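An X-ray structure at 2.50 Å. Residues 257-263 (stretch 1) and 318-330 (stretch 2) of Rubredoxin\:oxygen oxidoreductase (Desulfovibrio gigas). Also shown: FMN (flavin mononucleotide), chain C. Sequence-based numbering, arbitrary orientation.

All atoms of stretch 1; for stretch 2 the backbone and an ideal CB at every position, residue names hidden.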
# COMPACT_ATOMS: atom_id res chain seq x y z
N ILE A 257 -1.24 12.10 12.95
CA ILE A 257 0.10 11.93 12.42
C ILE A 257 0.23 10.54 11.80
O ILE A 257 0.01 9.52 12.46
CB ILE A 257 1.15 12.09 13.53
CG1 ILE A 257 1.14 13.46 14.21
CG2 ILE A 257 2.53 11.76 12.99
CD1 ILE A 257 1.80 13.46 15.58
N PHE A 258 0.57 10.45 10.52
CA PHE A 258 0.77 9.11 9.97
C PHE A 258 2.11 9.12 9.25
O PHE A 258 2.54 10.09 8.64
CB PHE A 258 -0.38 8.67 9.10
CG PHE A 258 -0.55 9.18 7.69
CD1 PHE A 258 0.11 8.58 6.64
CD2 PHE A 258 -1.38 10.25 7.40
CE1 PHE A 258 -0.04 9.01 5.33
CE2 PHE A 258 -1.53 10.69 6.10
CZ PHE A 258 -0.87 10.07 5.05
N TYR A 259 2.79 7.99 9.37
CA TYR A 259 4.15 7.83 8.92
C TYR A 259 4.39 6.36 8.60
O TYR A 259 3.60 5.50 8.98
CB TYR A 259 5.13 8.29 10.02
CG TYR A 259 5.27 7.20 11.07
CD1 TYR A 259 4.24 6.97 11.97
CD2 TYR A 259 6.41 6.40 11.17
CE1 TYR A 259 4.33 5.98 12.94
CE2 TYR A 259 6.50 5.40 12.12
CZ TYR A 259 5.46 5.20 13.01
OH TYR A 259 5.58 4.21 13.95
N ASP A 260 5.52 6.11 7.96
CA ASP A 260 6.13 4.80 7.89
C ASP A 260 7.63 5.02 8.07
O ASP A 260 8.12 6.15 8.04
CB ASP A 260 5.81 4.07 6.60
CG ASP A 260 5.99 2.57 6.72
OD1 ASP A 260 6.44 2.12 7.80
OD2 ASP A 260 5.71 1.85 5.76
N SER A 261 8.37 3.94 8.30
CA SER A 261 9.78 4.09 8.65
C SER A 261 10.51 2.77 8.48
O SER A 261 9.89 1.71 8.61
CB SER A 261 9.88 4.59 10.09
OG SER A 261 11.23 4.76 10.47
N MET A 262 11.80 2.80 8.20
CA MET A 262 12.52 1.52 8.13
C MET A 262 13.36 1.32 9.38
O MET A 262 13.31 0.24 9.96
CB MET A 262 13.39 1.42 6.87
CG MET A 262 12.62 1.75 5.60
SD MET A 262 13.68 2.04 4.18
CE MET A 262 14.04 3.79 4.38
N TRP A 263 14.10 2.35 9.77
CA TRP A 263 15.04 2.24 10.89
C TRP A 263 14.66 3.12 12.07
O TRP A 263 15.46 3.46 12.93
CB TRP A 263 16.48 2.55 10.40
CG TRP A 263 16.96 1.38 9.58
CD1 TRP A 263 17.08 1.32 8.22
CD2 TRP A 263 17.38 0.12 10.09
NE1 TRP A 263 17.56 0.07 7.86
CE2 TRP A 263 17.75 -0.68 8.98
CE3 TRP A 263 17.48 -0.42 11.38
CZ2 TRP A 263 18.21 -1.99 9.13
CZ3 TRP A 263 17.94 -1.72 11.51
CH2 TRP A 263 18.29 -2.49 10.40
N UNK A 318 9.27 8.47 -1.34
CA UNK A 318 8.68 8.11 -0.06
C UNK A 318 8.32 6.63 -0.06
O UNK A 318 8.24 6.02 -1.12
CB UNK A 318 7.45 8.97 0.23
N UNK A 319 8.12 6.09 1.13
CA UNK A 319 7.75 4.69 1.29
C UNK A 319 6.38 4.41 0.68
O UNK A 319 5.44 5.20 0.71
CB UNK A 319 7.76 4.30 2.77
N UNK A 320 6.30 3.21 0.10
CA UNK A 320 5.15 2.79 -0.70
C UNK A 320 3.83 2.96 0.04
O UNK A 320 2.86 3.49 -0.51
CB UNK A 320 5.31 1.33 -1.12
N UNK A 321 3.78 2.51 1.28
CA UNK A 321 2.56 2.54 2.07
C UNK A 321 2.15 3.96 2.40
O UNK A 321 0.97 4.27 2.56
CB UNK A 321 2.74 1.73 3.36
N UNK A 322 3.15 4.85 2.50
CA UNK A 322 2.79 6.26 2.68
C UNK A 322 2.18 6.81 1.39
O UNK A 322 1.18 7.51 1.40
CB UNK A 322 4.01 7.08 3.09
N UNK A 323 2.81 6.48 0.27
CA UNK A 323 2.28 6.88 -1.02
C UNK A 323 0.88 6.35 -1.25
O UNK A 323 -0.01 7.09 -1.69
CB UNK A 323 3.21 6.40 -2.14
N UNK A 324 0.65 5.07 -0.97
CA UNK A 324 -0.67 4.49 -1.19
C UNK A 324 -1.74 5.17 -0.36
O UNK A 324 -2.86 5.40 -0.81
CB UNK A 324 -0.65 2.99 -0.87
N UNK A 325 -1.40 5.49 0.89
CA UNK A 325 -2.34 6.15 1.78
C UNK A 325 -2.65 7.57 1.35
O UNK A 325 -3.78 8.05 1.42
CB UNK A 325 -1.79 6.15 3.21
N UNK A 326 -1.61 8.28 0.89
CA UNK A 326 -1.86 9.63 0.40
C UNK A 326 -2.72 9.57 -0.85
O UNK A 326 -3.64 10.38 -1.01
CB UNK A 326 -0.55 10.36 0.11
N UNK A 327 -2.45 8.61 -1.73
CA UNK A 327 -3.29 8.46 -2.92
C UNK A 327 -4.75 8.29 -2.50
O UNK A 327 -5.63 8.97 -3.00
CB UNK A 327 -2.83 7.27 -3.76
N UNK A 328 -4.97 7.37 -1.57
CA UNK A 328 -6.33 7.11 -1.09
C UNK A 328 -6.94 8.41 -0.59
O UNK A 328 -8.06 8.77 -0.95
CB UNK A 328 -6.33 6.05 0.02
N UNK A 329 -6.17 9.10 0.24
CA UNK A 329 -6.69 10.29 0.90
C UNK A 329 -6.98 11.41 -0.09
O UNK A 329 -8.03 12.05 -0.03
CB UNK A 329 -5.70 10.78 1.96
N UNK A 330 -6.05 11.62 -1.01
CA UNK A 330 -6.23 12.69 -1.99
C UNK A 330 -7.55 12.53 -2.75
O UNK A 330 -8.24 13.51 -3.02
CB UNK A 330 -5.06 12.71 -2.97
N1 FMN C . 18.22 8.24 1.69
C2 FMN C . 18.29 9.14 0.72
O2 FMN C . 18.74 10.24 0.88
N3 FMN C . 17.81 8.86 -0.59
C4 FMN C . 17.63 7.55 -0.99
O4 FMN C . 17.19 7.36 -2.12
C4A FMN C . 17.60 6.54 0.06
N5 FMN C . 17.06 5.32 -0.17
C5A FMN C . 17.36 4.35 0.76
C6 FMN C . 16.93 3.03 0.48
C7 FMN C . 16.95 2.06 1.45
C7M FMN C . 16.22 0.76 1.22
C8 FMN C . 17.39 2.39 2.79
C8M FMN C . 17.63 1.29 3.80
C9 FMN C . 18.00 3.63 3.01
C9A FMN C . 17.80 4.65 2.08
N10 FMN C . 18.03 6.03 2.37
C10 FMN C . 18.01 6.94 1.40
C1' FMN C . 18.53 6.36 3.72
C2' FMN C . 17.37 6.49 4.73
O2' FMN C . 16.49 7.54 4.33
C3' FMN C . 18.02 6.83 6.06
O3' FMN C . 18.54 5.60 6.57
C4' FMN C . 17.01 7.39 7.06
O4' FMN C . 17.65 7.67 8.31
C5' FMN C . 15.92 6.36 7.22
O5' FMN C . 14.86 6.89 8.25
P FMN C . 14.01 5.92 9.07
O1P FMN C . 12.79 6.72 9.53
O2P FMN C . 13.73 4.74 8.39
O3P FMN C . 14.76 5.52 10.26

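The 318-330 backbone enters a helix at 320 and runs on past 330, its axis passing 9.3 Å from that of strand 257-259 at an angle of 133°. Position 318 precedes the helix with nothing of stretch 1 within 5.5 Å of its ideal CB, so the visible atoms set little preference; it is Ile318.

Position 319, at the N-cap, is extended (phi/psi -65/143) and directs its CB toward stretch 1, 4.3 Å from Asp260 CB. Beyond lie the backbone at 260-261 and the thioether of Met262. Capping would favour Ser, Thr or Asp, whereas the Asp260 CB and the Met262 thioether suit Leu, Ile or Met. The residue is Leu319: CD1 lies 3.5 Å from Ser261 N and 3.7 Å from Asp260 CB, while CD2 approaches Met262 SD at 4.1 Å. It thus packs against residues 260-262.

Position 320 points sideways in the first turn, where many residues would be accepted; it is Pro320.

At 321 the ideal CB is 3.8 Å from Asp260 OD2. A polar or basic side chain could answer the carboxylate, and an aromatic could lie alongside it. Tyr321 presents its ring edge, with CD2 3.7 Å from Asp260 OD2. The polar link is made instead by a water, which donates to Asp260 OD2 (2.6 Å) and accepts from Tyr321 N (2.9 Å).

Position 322 points sideways, its CB 5.0 Å from both Asp260 CB and Phe258 CE1. A compact aliphatic group would fill this gap, and Val322 does: CG2 meets Asp260 CB at 3.6 Å and CG1 meets Phe258 CE1 at 4.2 Å.

Positions 323 and 324 make no contact and are little constrained by stretch 1; they are Ala323 and Gly324.

Position 325 points toward the Phe258 ring, with CB 4.0 Å from CE1. Ala, Val, Ser or Thr would fit. Thr325 lays CG2 over one ring face, 4.1 Å from the centroid in a CH-pi contact, while OG1 satisfies itself by donating to Tyr321 O (2.8 Å).

Position 326 points sideways, its ideal CB 5.0 Å from Phe258 CZ, so a longer apolar chain could reach the ring. Leu326 does so, placing CD2 at the ring edge, 3.6 Å from Phe258 CZ.

Positions 327 and 328 are out of reach, leaving the choice open: Gln327 and Tyr328.

At position 329 the CB points toward stretch 1 from beyond 5.5 Å, so a long apolar side chain such as Leu, Ile, Met or Phe could reach the Phe258 ring. Ile329 extends (chi2 t) to bring CD1 within 3.6 Å of Phe258 CE2.

Position 330, again out of reach, is Lys330.

Stretch 2 318-330: ILPYVAGTLQYIK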
# COMPACT_ATOMS: atom_id res chain seq x y z
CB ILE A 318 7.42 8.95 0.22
CG1 ILE A 318 6.28 8.66 -0.76
CG2 ILE A 318 7.73 10.43 0.25
CD1 ILE A 318 4.95 9.27 -0.36
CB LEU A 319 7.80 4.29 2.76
CG LEU A 319 9.21 4.18 3.37
CD1 LEU A 319 9.11 3.84 4.86
CD2 LEU A 319 10.04 3.14 2.64
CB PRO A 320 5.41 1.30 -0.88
CG PRO A 320 6.90 1.16 -0.80
CD PRO A 320 7.36 2.18 0.19
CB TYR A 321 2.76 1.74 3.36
CG TYR A 321 2.80 0.25 3.14
CD1 TYR A 321 2.15 -0.31 2.05
CD2 TYR A 321 3.47 -0.59 4.01
CE1 TYR A 321 2.18 -1.68 1.82
CE2 TYR A 321 3.50 -1.96 3.80
CZ TYR A 321 2.86 -2.49 2.71
OH TYR A 321 2.88 -3.85 2.49
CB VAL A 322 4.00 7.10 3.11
CG1 VAL A 322 3.60 8.56 3.22
CG2 VAL A 322 4.54 6.59 4.44
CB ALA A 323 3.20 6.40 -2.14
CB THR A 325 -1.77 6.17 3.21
OG1 THR A 325 -1.58 4.80 3.59
CG2 THR A 325 -2.72 6.81 4.20
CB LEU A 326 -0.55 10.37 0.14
CG LEU A 326 0.16 10.84 1.41
CD1 LEU A 326 1.60 11.21 1.10
CD2 LEU A 326 -0.60 12.01 2.01
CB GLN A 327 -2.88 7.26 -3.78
CG GLN A 327 -3.67 7.16 -5.09
CD GLN A 327 -3.51 8.43 -5.91
OE1 GLN A 327 -2.41 8.71 -6.38
NE2 GLN A 327 -4.59 9.20 -6.07
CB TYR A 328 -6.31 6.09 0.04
CG TYR A 328 -7.67 5.66 0.53
CD1 TYR A 328 -8.45 4.82 -0.25
CD2 TYR A 328 -8.18 6.07 1.76
CE1 TYR A 328 -9.70 4.41 0.17
CE2 TYR A 328 -9.43 5.65 2.19
CZ TYR A 328 -10.19 4.82 1.39
OH TYR A 328 -11.43 4.40 1.80
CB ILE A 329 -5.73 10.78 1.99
CG1 ILE A 329 -5.54 9.76 3.12
CG2 ILE A 329 -6.20 12.12 2.53
CD1 ILE A 329 -4.56 10.28 4.16
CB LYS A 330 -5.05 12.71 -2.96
CG LYS A 330 -5.25 13.61 -4.16
CD LYS A 330 -3.96 13.64 -4.98
CE LYS A 330 -4.12 14.46 -6.25
NZ LYS A 330 -3.61 15.85 -6.05
O HOH W 1 5.75 1.51 3.15
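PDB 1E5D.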